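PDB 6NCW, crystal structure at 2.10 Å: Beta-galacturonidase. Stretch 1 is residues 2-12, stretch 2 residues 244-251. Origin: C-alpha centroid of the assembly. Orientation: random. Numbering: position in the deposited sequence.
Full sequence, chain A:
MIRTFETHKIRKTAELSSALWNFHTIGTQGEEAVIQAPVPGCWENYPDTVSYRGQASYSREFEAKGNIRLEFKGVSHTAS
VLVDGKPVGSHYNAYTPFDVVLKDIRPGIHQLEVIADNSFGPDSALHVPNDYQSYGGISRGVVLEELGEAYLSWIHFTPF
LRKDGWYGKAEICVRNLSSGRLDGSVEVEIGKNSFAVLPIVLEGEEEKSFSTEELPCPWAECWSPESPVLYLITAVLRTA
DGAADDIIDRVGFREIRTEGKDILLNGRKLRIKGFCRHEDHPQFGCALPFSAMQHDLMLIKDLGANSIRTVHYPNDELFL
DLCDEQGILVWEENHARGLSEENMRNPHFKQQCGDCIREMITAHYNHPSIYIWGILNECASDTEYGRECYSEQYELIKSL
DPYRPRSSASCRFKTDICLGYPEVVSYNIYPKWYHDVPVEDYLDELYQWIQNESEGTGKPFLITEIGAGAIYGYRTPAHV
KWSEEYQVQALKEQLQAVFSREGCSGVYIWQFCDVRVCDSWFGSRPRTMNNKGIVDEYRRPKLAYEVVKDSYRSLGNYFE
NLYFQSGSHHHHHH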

ATOM      1  N   ILE A   2       7.293 -33.066  15.284  1.00 30.38           N
ATOM      2  CA  ILE A   2       8.717 -32.806  15.452  1.00 28.12           C
ATOM      3  C   ILE A   2       9.508 -33.172  14.200  1.00 31.14           C
ATOM      4  O   ILE A   2      10.418 -32.441  13.800  1.00 28.61           O
ATOM      5  CB  ILE A   2       9.270 -33.562  16.684  1.00 31.90           C
ATOM      6  CG1 ILE A   2       8.542 -33.151  17.971  1.00 28.25           C
ATOM      7  CG2 ILE A   2      10.755 -33.316  16.825  1.00 31.19           C
ATOM      8  CD1 ILE A   2       8.868 -31.734  18.431  1.00 27.47           C
ATOM      9  N   ARG A   3       9.207 -34.321  13.601  1.00 27.28           N
ATOM     10  CA  ARG A   3       9.790 -34.782  12.351  1.00 25.92           C
ATOM     11  C   ARG A   3       8.649 -35.234  11.453  1.00 26.84           C
ATOM     12  O   ARG A   3       7.502 -35.330  11.897  1.00 31.25           O
ATOM     13  CB  ARG A   3      10.774 -35.940  12.581  1.00 28.72           C
ATOM     14  CG  ARG A   3      11.802 -35.699  13.676  1.00 27.45           C
ATOM     15  CD  ARG A   3      12.830 -34.664  13.241  1.00 23.68           C
ATOM     16  NE  ARG A   3      13.572 -35.087  12.052  1.00 24.53           N
ATOM     17  CZ  ARG A   3      14.695 -35.790  12.092  1.00 26.83           C
ATOM     18  NH1 ARG A   3      15.193 -36.155  13.274  1.00 29.56           N
ATOM     19  NH2 ARG A   3      15.314 -36.138  10.962  1.00 22.32           N
ATOM     20  N   THR A   4       8.954 -35.516  10.182  1.00 24.80           N
ATOM     21  CA  THR A   4       7.934 -36.041   9.276  1.00 25.80           C
ATOM     22  C   THR A   4       7.756 -37.552   9.397  1.00 28.57           C
ATOM     23  O   THR A   4       6.952 -38.126   8.662  1.00 26.87           O
ATOM     24  CB  THR A   4       8.261 -35.689   7.818  1.00 26.38           C
ATOM     25  OG1 THR A   4       9.545 -36.221   7.477  1.00 30.93           O
ATOM     26  CG2 THR A   4       8.279 -34.172   7.599  1.00 24.85           C
ATOM     27  N   PHE A   5       8.476 -38.205  10.303  1.00 25.45           N
ATOM     28  CA  PHE A   5       8.359 -39.637  10.518  1.00 27.33           C
ATOM     29  C   PHE A   5       8.556 -39.886  12.010  1.00 30.01           C
ATOM     30  O   PHE A   5       9.004 -38.999  12.742  1.00 28.80           O
ATOM     31  CB  PHE A   5       9.393 -40.388   9.673  1.00 28.14           C
ATOM     32  CG  PHE A   5      10.807 -40.022  10.019  1.00 30.93           C
ATOM     33  CD1 PHE A   5      11.545 -40.806  10.895  1.00 29.05           C
ATOM     34  CD2 PHE A   5      11.382 -38.867   9.506  1.00 26.33           C
ATOM     35  CE1 PHE A   5      12.839 -40.453  11.243  1.00 28.29           C
ATOM     36  CE2 PHE A   5      12.679 -38.509   9.841  1.00 28.96           C
ATOM     37  CZ  PHE A   5      13.409 -39.305  10.712  1.00 29.12           C
ATOM     38  N   GLU A   6       8.203 -41.087  12.480  1.00 31.73           N
ATOM     39  CA  GLU A   6       8.399 -41.411  13.893  1.00 31.02           C
ATOM     40  C   GLU A   6       9.824 -41.897  14.116  1.00 30.43           C
ATOM     41  O   GLU A   6      10.301 -42.810  13.434  1.00 28.16           O
ATOM     42  CB  GLU A   6       7.393 -42.458  14.377  1.00 35.80           C
ATOM     43  CG  GLU A   6       5.941 -41.957  14.414  1.00 37.45           C
ATOM     44  CD  GLU A   6       5.711 -40.760  15.358  1.00 48.29           C
ATOM     45  OE1 GLU A   6       5.738 -40.934  16.599  1.00 47.19           O
ATOM     46  OE2 GLU A   6       5.489 -39.632  14.852  1.00 59.69           O
ATOM     47  N   THR A   7      10.511 -41.267  15.058  1.00 27.16           N
ATOM     48  CA  THR A   7      11.883 -41.630  15.365  1.00 30.20           C
ATOM     49  C   THR A   7      11.989 -42.689  16.456  1.00 29.91           C
ATOM     50  O   THR A   7      13.110 -43.051  16.826  1.00 29.17           O
ATOM     51  CB  THR A   7      12.671 -40.391  15.791  1.00 27.50           C
ATOM     52  OG1 THR A   7      12.022 -39.784  16.910  1.00 27.30           O
ATOM     53  CG2 THR A   7      12.745 -39.395  14.640  1.00 27.72           C
ATOM     54  N   HIS A   8      10.864 -43.163  16.992  1.00 28.62           N
ATOM     55  CA  HIS A   8      10.864 -44.169  18.056  1.00 34.27           C
ATOM     56  C   HIS A   8       9.577 -44.969  17.995  1.00 30.28           C
ATOM     57  O   HIS A   8       8.495 -44.390  17.921  1.00 33.58           O
ATOM     58  CB  HIS A   8      10.981 -43.536  19.444  1.00 30.40           C
ATOM     59  CG  HIS A   8      12.285 -42.857  19.695  1.00 29.84           C
ATOM     60  ND1 HIS A   8      13.469 -43.548  19.826  1.00 30.29           N
ATOM     61  CD2 HIS A   8      12.595 -41.543  19.831  1.00 30.54           C
ATOM     62  CE1 HIS A   8      14.456 -42.688  20.036  1.00 34.60           C
ATOM     63  NE2 HIS A   8      13.950 -41.467  20.049  1.00 32.43           N
ATOM     64  N   LYS A   9       9.698 -46.295  18.030  1.00 36.83           N
ATOM     65  CA  LYS A   9       8.572 -47.168  18.338  1.00 34.64           C
ATOM     66  C   LYS A   9       8.707 -47.837  19.697  1.00 39.25           C
ATOM     67  O   LYS A   9       7.698 -48.028  20.376  1.00 46.15           O
ATOM     68  CB  LYS A   9       8.395 -48.255  17.266  1.00 33.57           C
ATOM     69  CG  LYS A   9       7.998 -47.765  15.852  1.00 41.81           C
ATOM     70  CD  LYS A   9       7.081 -46.506  15.873  1.00 51.48           C
ATOM     71  CE  LYS A   9       6.253 -46.344  14.577  1.00 42.34           C
ATOM     72  NZ  LYS A   9       6.981 -46.878  13.382  1.00 44.78           N
ATOM     73  N   ILE A  10       9.929 -48.149  20.130  1.00 35.13           N
ATOM     74  CA  ILE A  10      10.122 -48.789  21.429  1.00 37.22           C
ATOM     75  C   ILE A  10      10.173 -47.756  22.547  1.00 32.82           C
ATOM     76  O   ILE A  10       9.433 -47.851  23.530  1.00 34.99           O
ATOM     77  CB  ILE A  10      11.389 -49.673  21.417  1.00 40.02           C
ATOM     78  CG1 ILE A  10      11.179 -50.908  20.541  1.00 35.05           C
ATOM     79  CG2 ILE A  10      11.758 -50.099  22.827  1.00 33.04           C
ATOM     80  CD1 ILE A  10      12.421 -51.739  20.370  1.00 42.54           C
ATOM     81  N   ARG A  11      11.051 -46.765  22.433  1.00 29.19           N
ATOM     82  CA  ARG A  11      11.190 -45.788  23.503  1.00 32.61           C
ATOM     83  C   ARG A  11       9.865 -45.066  23.741  1.00 30.68           C
ATOM     84  O   ARG A  11       9.137 -44.753  22.795  1.00 29.94           O
ATOM     85  CB  ARG A  11      12.294 -44.783  23.168  1.00 33.96           C
ATOM     86  CG  ARG A  11      12.624 -43.800  24.291  1.00 32.83           C
ATOM     87  CD  ARG A  11      13.664 -42.776  23.830  1.00 28.49           C
ATOM     88  NE  ARG A  11      14.829 -43.430  23.245  1.00 31.23           N
ATOM     89  CZ  ARG A  11      15.937 -42.801  22.866  1.00 33.63           C
ATOM     90  NH1 ARG A  11      16.042 -41.482  22.997  1.00 33.33           N
ATOM     91  NH2 ARG A  11      16.943 -43.494  22.348  1.00 30.51           N
ATOM     92  N   LYS A  12       9.547 -44.833  25.020  1.00 29.49           N
ATOM     93  CA  LYS A  12       8.351 -44.083  25.401  1.00 33.59           C
ATOM     94  C   LYS A  12       8.662 -42.597  25.293  1.00 35.82           C
ATOM     95  O   LYS A  12       9.536 -42.091  26.013  1.00 30.05           O
ATOM     96  CB  LYS A  12       7.897 -44.410  26.827  1.00 33.97           C
ATOM     97  CG  LYS A  12       8.223 -45.808  27.333  1.00 46.22           C
ATOM     98  CD  LYS A  12       7.715 -46.021  28.779  1.00 47.49           C
ATOM     99  CE  LYS A  12       8.307 -47.297  29.425  1.00 51.72           C
ATOM    100  NZ  LYS A  12       9.737 -47.151  29.883  1.00 47.31           N
ATOM    101  N   ALA A 244      14.807 -53.301  24.009  1.00 39.11           N
ATOM    102  CA  ALA A 244      14.772 -52.445  25.185  1.00 40.50           C
ATOM    103  C   ALA A 244      14.831 -50.926  24.830  1.00 41.65           C
ATOM    104  O   ALA A 244      14.291 -50.094  25.570  1.00 34.30           O
ATOM    105  CB  ALA A 244      15.899 -52.825  26.129  1.00 38.93           C
ATOM    106  N   ASP A 245      15.474 -50.564  23.716  1.00 38.51           N
ATOM    107  CA  ASP A 245      15.455 -49.175  23.250  1.00 35.83           C
ATOM    108  C   ASP A 245      15.686 -49.157  21.746  1.00 38.51           C
ATOM    109  O   ASP A 245      16.282 -50.081  21.186  1.00 35.21           O
ATOM    110  CB  ASP A 245      16.508 -48.315  23.966  1.00 34.71           C
ATOM    111  CG  ASP A 245      16.416 -46.830  23.588  1.00 39.62           C
ATOM    112  OD1 ASP A 245      15.296 -46.272  23.645  1.00 34.55           O
ATOM    113  OD2 ASP A 245      17.460 -46.228  23.228  1.00 37.26           O
ATOM    114  N   ASP A 246      15.218 -48.088  21.094  1.00 34.86           N
ATOM    115  CA  ASP A 246      15.465 -47.920  19.668  1.00 33.40           C
ATOM    116  C   ASP A 246      15.788 -46.468  19.326  1.00 36.04           C
ATOM    117  O   ASP A 246      15.634 -45.546  20.138  1.00 33.46           O
ATOM    118  CB  ASP A 246      14.282 -48.414  18.810  1.00 28.89           C
ATOM    119  CG  ASP A 246      13.000 -47.605  19.001  1.00 33.18           C
ATOM    120  OD1 ASP A 246      12.886 -46.749  19.922  1.00 31.05           O
ATOM    121  OD2 ASP A 246      12.070 -47.846  18.201  1.00 34.96           O
ATOM    122  N   ILE A 247      16.271 -46.292  18.098  1.00 35.93           N
ATOM    123  CA  ILE A 247      16.308 -45.004  17.419  1.00 33.49           C
ATOM    124  C   ILE A 247      16.042 -45.279  15.948  1.00 36.19           C
ATOM    125  O   ILE A 247      16.513 -46.284  15.397  1.00 31.95           O
ATOM    126  CB  ILE A 247      17.651 -44.269  17.630  1.00 34.80           C
ATOM    127  CG1 ILE A 247      17.547 -42.819  17.159  1.00 33.16           C
ATOM    128  CG2 ILE A 247      18.784 -44.982  16.902  1.00 33.86           C
ATOM    129  CD1 ILE A 247      18.606 -41.932  17.736  1.00 31.57           C
ATOM    130  N   ILE A 248      15.225 -44.430  15.328  1.00 29.57           N
ATOM    131  CA  ILE A 248      14.899 -44.535  13.910  1.00 29.57           C
ATOM    132  C   ILE A 248      15.253 -43.208  13.243  1.00 31.89           C
ATOM    133  O   ILE A 248      14.904 -42.141  13.759  1.00 29.64           O
ATOM    134  CB  ILE A 248      13.415 -44.878  13.697  1.00 30.41           C
ATOM    135  CG1 ILE A 248      13.020 -46.109  14.533  1.00 33.67           C
ATOM    136  CG2 ILE A 248      13.143 -45.142  12.244  1.00 28.54           C
ATOM    137  CD1 ILE A 248      11.518 -46.408  14.528  1.00 26.99           C
ATOM    138  N   ASP A 249      15.950 -43.273  12.105  1.00 31.51           N
ATOM    139  CA  ASP A 249      16.291 -42.081  11.337  1.00 30.17           C
ATOM    140  C   ASP A 249      15.981 -42.329   9.865  1.00 31.01           C
ATOM    141  O   ASP A 249      15.405 -43.366   9.527  1.00 32.39           O
ATOM    142  CB  ASP A 249      17.763 -41.705  11.554  1.00 27.82           C
ATOM    143  CG  ASP A 249      17.981 -40.183  11.603  1.00 36.46           C
ATOM    144  OD1 ASP A 249      17.462 -39.466  10.709  1.00 29.20           O
ATOM    145  OD2 ASP A 249      18.670 -39.711  12.537  1.00 37.89           O
ATOM    146  N   ARG A 250      16.330 -41.396   8.982  1.00 32.30           N
ATOM    147  CA  ARG A 250      16.138 -41.585   7.545  1.00 30.00           C
ATOM    148  C   ARG A 250      17.415 -41.269   6.788  1.00 27.62           C
ATOM    149  O   ARG A 250      18.130 -40.324   7.128  1.00 30.96           O
ATOM    150  CB  ARG A 250      15.021 -40.713   6.989  1.00 29.10           C
ATOM    151  CG  ARG A 250      13.663 -41.342   7.057  1.00 31.94           C
ATOM    152  CD  ARG A 250      12.697 -40.676   6.111  1.00 29.30           C
ATOM    153  NE  ARG A 250      12.806 -39.222   6.205  1.00 33.54           N
ATOM    154  CZ  ARG A 250      11.844 -38.375   5.853  1.00 27.93           C
ATOM    155  NH1 ARG A 250      10.681 -38.826   5.397  1.00 31.58           N
ATOM    156  NH2 ARG A 250      12.045 -37.076   5.964  1.00 28.30           N
ATOM    157  N   VAL A 251      17.676 -42.043   5.736  1.00 26.25           N
ATOM    158  CA  VAL A 251      18.888 -41.897   4.947  1.00 25.39           C
ATOM    159  C   VAL A 251      18.511 -41.871   3.476  1.00 24.57           C
ATOM    160  O   VAL A 251      17.414 -42.273   3.079  1.00 24.37           O
ATOM    161  CB  VAL A 251      19.924 -43.023   5.216  1.00 23.71           C
ATOM    162  CG1 VAL A 251      20.255 -43.116   6.701  1.00 25.80           C
ATOM    163  CG2 VAL A 251      19.417 -44.352   4.691  1.00 25.02           C
TER
HETATM  164  O   HOH W   1      18.241 -37.065   9.868  1.00 28.57           O
HETATM  165  O   HOH W   2      18.307 -36.960  13.924  1.00 40.13           O

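How an irregular segment can be fastened to a strand without forming a sheet is well illustrated by residues 2-12 of this enzyme, which run beside strand 245-251 and bury 704 Å² with it, counting both sides. At the start of stretch 2, A244 turns its CB away and contributes mainly backbone: its O lies 3.7 Å from I10 CG2. D245 also starts away from the partner, yet its carboxylate returns to meet the guanidinium of R11 in a two-pronged salt bridge, NE to OD1 and NH2 to OD2, each 2.9 Å. The pairing neutralises two charges that are both buried.

The polar centre is D246. With chi1 in p, its carboxylate receives successive backbone amides: K9 N and I10 N reach OD2 at 2.8 and 2.9 Å, and R11 N reaches OD1 at 3.1 Å. A short acidic side chain suits this place, since it offers two acceptors to amides on a segment with no regular structure. H8 ND1 adds a bond to OD1 at 3.3 Å and a weak one to D246 O at 3.0 Å.

I247 plays a lesser part, its CA 4.0 Å from H8 CE1. At I248 the backbones themselves join, I248 N donating to T7 O at 2.9 Å, while the buried side chain points toward stretch 1 and its CD1 packs 4.0 Å from K9 CG.

Charge returns at D249, whose OD1 forms a long salt bridge with R3 NH2 at 4.0 Å, supplemented by two waters that each link the residues; OD1 also accepts R250 N at 2.8 Å, steadying the carboxylate. R250 then lays its aliphatic portion over the F5 ring, CG 4.0 Å from the ring centroid in a CH-pi contact. V251 lies beyond reach.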